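Local structure of putative peptide ABC-transport system periplasmic peptide-binding protein (Campylobacter jejuni, 4OEV) at residues Leu253-Leu256 and Lys257-Gln260; Asn323-Asp327 and Gly328-Glu332. The protein binds nickel(II) outside the cytoplasm as the solute-binding component of an ABC-type importer, a member of a family generally assigned to peptide transport. One frame throughout, in Å; residues are numbered along the deposited sequence.

Contact 1: Leu253-Leu256 and Lys257-Gln260; sequences LKDL and KVRQ
R259 reaches back from the first turn of helix 256-265 to the loop L253-D255 before it, at a helix N-terminus where D255 is the N-cap. The arginine is the side chain to follow. Its CB lies 3.8 Å from the O of L256, within the helical turn; CG and CD then run past the carbonyl oxygen of L253. With CG anti to the carbonyl carbon of R259 (chi1 -78°) and a bend at chi3, the guanidinium turns back to the carbonyls of the loop. There NE gives a weak, bent bond to L253 O, whereas NH1 makes a nearly straight one to K254 O at 3.1 Å (171° at the hydrogen). That oxygen lies almost in the guanidinium plane, although the donor stands well above the plane of the K254 carbonyl. One face of the group is met by the CA of L256. Beyond, NH2 bonds N451 OD1 and the carbonyl of P452, so NE, NH1 and NH2 are all bonded, which restrains the rotation of the buried group, and its charge is probably eased by the oxygens round it.

The cap itself is made by D255, whose OD1 accepts from K257 N at 2.8 Å; the donor comes to the anti side of the carboxylate, 27° out of its plane. The negative charge there would be expected to suit the positive end of the helix dipole. From the D255 carbonyl the regular helical pattern starts, its O taking the N-H of R259. The cap also has an apolar side, since CB of D255 rests on CG2 of V258, 3.6 Å apart, and CG1 of the same valine meets L253 CD2. One turn along, Q260 lays its amide beside L256, with CD 3.8 Å from the leucine CG.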
ATOM      1  N   LEU A 253      21.514  15.036  -1.844  1.00 26.96           N
ATOM      2  CA  LEU A 253      21.004  13.683  -1.676  1.00 27.02           C
ATOM      3  C   LEU A 253      21.308  12.796  -2.904  1.00 30.99           C
ATOM      4  O   LEU A 253      21.376  11.574  -2.760  1.00 28.26           O
ATOM      5  CB  LEU A 253      19.474  13.686  -1.380  1.00 23.59           C
ATOM      6  CG  LEU A 253      19.075  14.388  -0.066  1.00 27.17           C
ATOM      7  CD1 LEU A 253      17.564  14.171   0.152  1.00 29.77           C
ATOM      8  CD2 LEU A 253      19.886  13.957   1.187  1.00 26.08           C
ATOM      9  N   LYS A 254      21.558  13.383  -4.086  1.00 26.09           N
ATOM     10  CA  LYS A 254      21.902  12.486  -5.200  1.00 25.45           C
ATOM     11  C   LYS A 254      23.195  11.701  -4.924  1.00 28.60           C
ATOM     12  O   LYS A 254      23.400  10.628  -5.469  1.00 28.05           O
ATOM     13  CB  LYS A 254      22.052  13.263  -6.476  1.00 24.80           C
ATOM     14  CG  LYS A 254      23.210  14.304  -6.469  1.00 43.68           C
ATOM     15  CD  LYS A 254      23.427  14.857  -7.881  1.00 46.07           C
ATOM     16  CE  LYS A 254      22.100  15.223  -8.530  1.00 49.43           C
ATOM     17  NZ  LYS A 254      22.230  15.862  -9.867  1.00 51.01           N
ATOM     18  N   ASP A 255      24.070  12.255  -4.082  1.00 29.19           N
ATOM     19  CA  ASP A 255      25.385  11.689  -3.836  1.00 29.51           C
ATOM     20  C   ASP A 255      25.325  10.417  -3.002  1.00 28.88           C
ATOM     21  O   ASP A 255      24.846  10.401  -1.856  1.00 28.85           O
ATOM     22  CB  ASP A 255      26.292  12.731  -3.100  1.00 36.71           C
ATOM     23  CG  ASP A 255      27.752  12.303  -3.009  1.00 45.24           C
ATOM     24  OD1 ASP A 255      28.050  11.081  -2.852  1.00 49.33           O
ATOM     25  OD2 ASP A 255      28.629  13.200  -3.059  1.00 48.00           O
ATOM     26  N   LEU A 256      25.881   9.358  -3.556  1.00 29.04           N
ATOM     27  CA  LEU A 256      25.859   8.041  -2.895  1.00 28.53           C
ATOM     28  C   LEU A 256      26.439   8.100  -1.471  1.00 28.66           C
ATOM     29  O   LEU A 256      25.850   7.585  -0.503  1.00 30.85           O
ATOM     30  CB  LEU A 256      26.646   7.046  -3.728  1.00 28.57           C
ATOM     31  CG  LEU A 256      26.841   5.698  -3.035  1.00 31.83           C
ATOM     32  CD1 LEU A 256      25.472   5.024  -2.805  1.00 31.97           C
ATOM     33  CD2 LEU A 256      27.729   4.828  -3.895  1.00 35.49           C
ATOM     34  N   LYS A 257      27.587   8.740  -1.326  1.00 29.25           N
ATOM     35  CA  LYS A 257      28.215   8.829   0.004  1.00 29.98           C
ATOM     36  C   LYS A 257      27.336   9.573   0.993  1.00 30.25           C
ATOM     37  O   LYS A 257      27.328   9.257   2.176  1.00 32.67           O
ATOM     38  CB  LYS A 257      29.580   9.519  -0.084  1.00 31.65           C
ATOM     39  CG  LYS A 257      30.671   8.648  -0.755  1.00 35.20           C
ATOM     40  CD  LYS A 257      31.957   9.496  -1.052  1.00 40.01           C
ATOM     41  CE  LYS A 257      33.038   8.686  -1.792  1.00 42.84           C
ATOM     42  NZ  LYS A 257      34.215   9.520  -2.250  1.00 43.98           N
ATOM     43  N   VAL A 258      26.631  10.595   0.522  1.00 28.20           N
ATOM     44  CA  VAL A 258      25.741  11.367   1.406  1.00 29.44           C
ATOM     45  C   VAL A 258      24.563  10.492   1.884  1.00 28.70           C
ATOM     46  O   VAL A 258      24.236  10.436   3.065  1.00 27.12           O
ATOM     47  CB  VAL A 258      25.208  12.603   0.670  1.00 30.67           C
ATOM     48  CG1 VAL A 258      24.005  13.248   1.437  1.00 29.84           C
ATOM     49  CG2 VAL A 258      26.362  13.600   0.407  1.00 31.51           C
ATOM     50  N   ARG A 259      23.952   9.750   0.966  1.00 27.39           N
ATOM     51  CA  ARG A 259      22.836   8.908   1.328  1.00 28.39           C
ATOM     52  C   ARG A 259      23.296   7.778   2.259  1.00 30.66           C
ATOM     53  O   ARG A 259      22.595   7.436   3.217  1.00 30.56           O
ATOM     54  CB  ARG A 259      22.171   8.331   0.062  1.00 29.36           C
ATOM     55  CG  ARG A 259      21.286   9.311  -0.634  1.00 28.76           C
ATOM     56  CD  ARG A 259      20.690   8.697  -1.855  1.00 31.34           C
ATOM     57  NE  ARG A 259      21.614   8.686  -3.004  1.00 31.84           N
ATOM     58  CZ  ARG A 259      22.039   7.587  -3.622  1.00 30.62           C
ATOM     59  NH1 ARG A 259      22.846   7.734  -4.668  1.00 31.35           N
ATOM     60  NH2 ARG A 259      21.671   6.342  -3.220  1.00 27.50           N
ATOM     61  N   GLN A 260      24.486   7.226   2.024  1.00 28.34           N
ATOM     62  CA  GLN A 260      24.978   6.209   2.941  1.00 29.52           C
ATOM     63  C   GLN A 260      25.265   6.829   4.326  1.00 33.77           C
ATOM     64  O   GLN A 260      24.991   6.254   5.377  1.00 34.79           O
ATOM     65  CB  GLN A 260      26.248   5.575   2.389  1.00 29.68           C
ATOM     66  CG  GLN A 260      26.067   4.885   1.047  1.00 31.93           C
ATOM     67  CD  GLN A 260      27.399   4.383   0.487  1.00 37.62           C
ATOM     68  OE1 GLN A 260      28.402   5.105   0.502  1.00 38.04           O
ATOM     69  NE2 GLN A 260      27.406   3.157  -0.022  1.00 36.39           N
TER

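Contact 2: Asn323-Asp327 and Gly328-Glu332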
ATOM      1  N   ASN A 323      28.950  22.563  11.039  1.00 42.36           N
ATOM      2  CA  ASN A 323      28.126  22.030   9.943  1.00 38.99           C
ATOM      3  C   ASN A 323      28.930  21.706   8.703  1.00 38.83           C
ATOM      4  O   ASN A 323      29.715  22.526   8.227  1.00 40.32           O
ATOM      5  CB  ASN A 323      27.022  23.024   9.597  1.00 43.30           C
ATOM      6  CG  ASN A 323      26.076  23.273  10.764  1.00 43.84           C
ATOM      7  OD1 ASN A 323      25.753  22.356  11.525  1.00 39.76           O
ATOM      8  ND2 ASN A 323      25.663  24.527  10.937  1.00 45.73           N
ATOM      9  N   PHE A 324      28.695  20.528   8.149  1.00 40.63           N
ATOM     10  CA  PHE A 324      29.397  20.118   6.953  1.00 38.81           C
ATOM     11  C   PHE A 324      29.072  21.055   5.798  1.00 39.92           C
ATOM     12  O   PHE A 324      27.910  21.413   5.542  1.00 39.22           O
ATOM     13  CB  PHE A 324      29.047  18.663   6.584  1.00 34.90           C
ATOM     14  CG  PHE A 324      29.929  17.658   7.268  1.00 37.27           C
ATOM     15  CD1 PHE A 324      31.265  17.562   6.929  1.00 39.09           C
ATOM     16  CD2 PHE A 324      29.429  16.826   8.260  1.00 36.92           C
ATOM     17  CE1 PHE A 324      32.081  16.644   7.556  1.00 40.93           C
ATOM     18  CE2 PHE A 324      30.246  15.914   8.907  1.00 37.12           C
ATOM     19  CZ  PHE A 324      31.563  15.815   8.553  1.00 41.01           C
ATOM     20  N   GLU A 325      30.120  21.393   5.067  1.00 39.61           N
ATOM     21  CA  GLU A 325      30.052  22.403   4.031  1.00 39.47           C
ATOM     22  C   GLU A 325      30.944  21.982   2.870  1.00 41.82           C
ATOM     23  O   GLU A 325      32.049  21.444   3.074  1.00 43.20           O
ATOM     24  CB  GLU A 325      30.524  23.743   4.621  1.00 42.30           C
ATOM     25  CG  GLU A 325      30.239  24.984   3.784  1.00 42.90           C
ATOM     26  CD  GLU A 325      30.787  26.240   4.443  1.00 45.68           C
ATOM     27  OE1 GLU A 325      31.786  26.762   3.925  1.00 48.86           O
ATOM     28  OE2 GLU A 325      30.210  26.706   5.468  1.00 43.75           O
ATOM     29  N   LYS A 326      30.492  22.281   1.658  1.00 41.35           N
ATOM     30  CA  LYS A 326      31.327  22.063   0.486  1.00 42.39           C
ATOM     31  C   LYS A 326      31.129  23.193  -0.505  1.00 42.61           C
ATOM     32  O   LYS A 326      29.992  23.531  -0.845  1.00 42.62           O
ATOM     33  CB  LYS A 326      31.012  20.720  -0.160  1.00 38.43           C
ATOM     34  CG  LYS A 326      31.751  20.535  -1.503  1.00 40.99           C
ATOM     35  CD  LYS A 326      31.882  19.089  -1.855  1.00 43.16           C
ATOM     36  CE  LYS A 326      30.665  18.569  -2.447  1.00 47.99           C
ATOM     37  NZ  LYS A 326      30.981  17.235  -3.049  1.00 51.36           N
ATOM     38  N   ASP A 327      32.244  23.775  -0.944  1.00 42.77           N
ATOM     39  CA  ASP A 327      32.211  24.839  -1.930  1.00 47.41           C
ATOM     40  C   ASP A 327      31.267  25.966  -1.514  1.00 47.79           C
ATOM     41  O   ASP A 327      30.436  26.418  -2.311  1.00 50.14           O
ATOM     42  CB  ASP A 327      31.795  24.255  -3.294  1.00 47.95           C
ATOM     43  CG  ASP A 327      32.849  23.300  -3.858  1.00 47.40           C
ATOM     44  OD1 ASP A 327      34.062  23.568  -3.633  1.00 53.62           O
ATOM     45  OD2 ASP A 327      32.473  22.290  -4.510  1.00 46.60           O
ATOM     46  N   GLY A 328      31.359  26.371  -0.242  1.00 44.79           N
ATOM     47  CA  GLY A 328      30.559  27.466   0.247  1.00 44.85           C
ATOM     48  C   GLY A 328      29.114  27.112   0.573  1.00 44.67           C
ATOM     49  O   GLY A 328      28.374  28.002   0.985  1.00 49.81           O
ATOM     50  N   LYS A 329      28.693  25.852   0.392  1.00 40.04           N
ATOM     51  CA  LYS A 329      27.302  25.447   0.691  1.00 39.92           C
ATOM     52  C   LYS A 329      27.222  24.441   1.822  1.00 38.20           C
ATOM     53  O   LYS A 329      27.830  23.385   1.738  1.00 37.60           O
ATOM     54  CB  LYS A 329      26.623  24.811  -0.539  1.00 41.48           C
ATOM     55  CG  LYS A 329      26.477  25.717  -1.739  1.00 47.69           C
ATOM     56  CD  LYS A 329      26.176  24.849  -2.974  1.00 51.31           C
ATOM     57  CE  LYS A 329      25.703  25.664  -4.164  1.00 55.34           C
ATOM     58  NZ  LYS A 329      25.402  24.743  -5.327  1.00 55.56           N
ATOM     59  N   ILE A 330      26.437  24.713   2.863  1.00 40.08           N
ATOM     60  CA  ILE A 330      26.305  23.684   3.904  1.00 38.12           C
ATOM     61  C   ILE A 330      25.380  22.558   3.427  1.00 36.37           C
ATOM     62  O   ILE A 330      24.460  22.770   2.632  1.00 39.77           O
ATOM     63  CB  ILE A 330      25.804  24.249   5.271  1.00 44.87           C
ATOM     64  CG1 ILE A 330      24.353  24.667   5.181  1.00 47.56           C
ATOM     65  CG2 ILE A 330      26.722  25.433   5.781  1.00 42.21           C
ATOM     66  CD1 ILE A 330      23.639  24.655   6.551  1.00 50.02           C
ATOM     67  N   LEU A 331      25.693  21.334   3.842  1.00 36.44           N
ATOM     68  CA  LEU A 331      24.889  20.179   3.513  1.00 37.62           C
ATOM     69  C   LEU A 331      23.583  20.281   4.292  1.00 40.80           C
ATOM     70  O   LEU A 331      23.557  20.007   5.501  1.00 40.23           O
ATOM     71  CB  LEU A 331      25.627  18.876   3.852  1.00 36.99           C
ATOM     72  CG  LEU A 331      25.228  17.605   3.046  1.00 35.78           C
ATOM     73  CD1 LEU A 331      26.143  16.417   3.368  1.00 37.16           C
ATOM     74  CD2 LEU A 331      23.816  17.202   3.381  1.00 33.95           C
ATOM     75  N   GLU A 332      22.520  20.723   3.617  1.00 36.95           N
ATOM     76  CA  GLU A 332      21.204  20.893   4.247  1.00 37.78           C
ATOM     77  C   GLU A 332      20.068  20.598   3.280  1.00 34.92           C
ATOM     78  O   GLU A 332      20.250  20.662   2.069  1.00 34.31           O
ATOM     79  CB  GLU A 332      21.017  22.316   4.802  1.00 39.59           C
ATOM     80  CG  GLU A 332      20.668  23.383   3.775  1.00 43.90           C
ATOM     81  CD  GLU A 332      20.619  24.781   4.392  1.00 50.68           C
ATOM     82  OE1 GLU A 332      20.250  24.893   5.585  1.00 51.65           O
ATOM     83  OE2 GLU A 332      20.962  25.765   3.685  1.00 53.57           O
TER
HETATM   84  O   HOH W   1      33.279  25.556   1.974  1.00 33.73           O
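K326 and K329 are joined through both of their backbone amides, N to O and O to N, each at 2.9 Å, and this hydrogen-bonded pair closes a two-residue beta hairpin whose type I' turn has D327 and G328 at its corners. Both corner residues have positive phi, and at G328 (phi 79°) this by itself favours glycine. Next comes the non-hydrogen-bonded pair E325 and I330, where the strands are only 4.0 Å apart between CA atoms, and then L331 N bonds F324 O at 2.8 Å. In the E325-I330 pair the CA of E325 approaches K329 O and the CA of I330 approaches F324 O, as CA-H...O contacts.

E325 and I330 share one face. The glutamate stretches out with CG anti to its own nitrogen (chi1 -167°), which carries CG over the K329 carbonyl and lets the carboxylate divide its work. OE2 passes 3.7 Å from I330 CG2 and is bonded to N319 ND2; OE1 turns toward the tip and accepts from a water at 2.7 Å. That water in turn takes the N-H of G328, so a solvent bridge ties the glutamate to the turn. On the other face K326 and K329 send their amines apart: K326 NZ to the carbonyl of A314, K329 NZ into a salt bridge with E251. The CB of K329 still brushes K326 O, at 3.6 Å.

Within the mixed sheet, strand 324-326 lies between 317-318 and 329-338, and strand 361-367 flanks the latter. Helix 304-313 packs on the side taken by F324 and L331: the phenylalanine reaches E308, L311 and V312, the leucine L311, while I330 touches V361.

Overall arrangement
Contact 1 precedes contact 2 along the chain, and their centres lie about 14 Å apart on the same side of the molecule, both away from the nickel and oxalate site. A direct join exists where V258 CG2 of the helix start packs on L331 CD1 of the hairpin, 4.1 Å apart. L311 of helix 304-313 touches both of these side chains, so one helix links the N-terminus of helix 256-265 to the mixed sheet holding strands 324-326 and 329-338. A314, just after that helix, is likewise common ground: D255 and K257 rest on it, and K326 bonds its carbonyl. The cap and the hairpin thus pack together at the protein's periphery, remote from the metal.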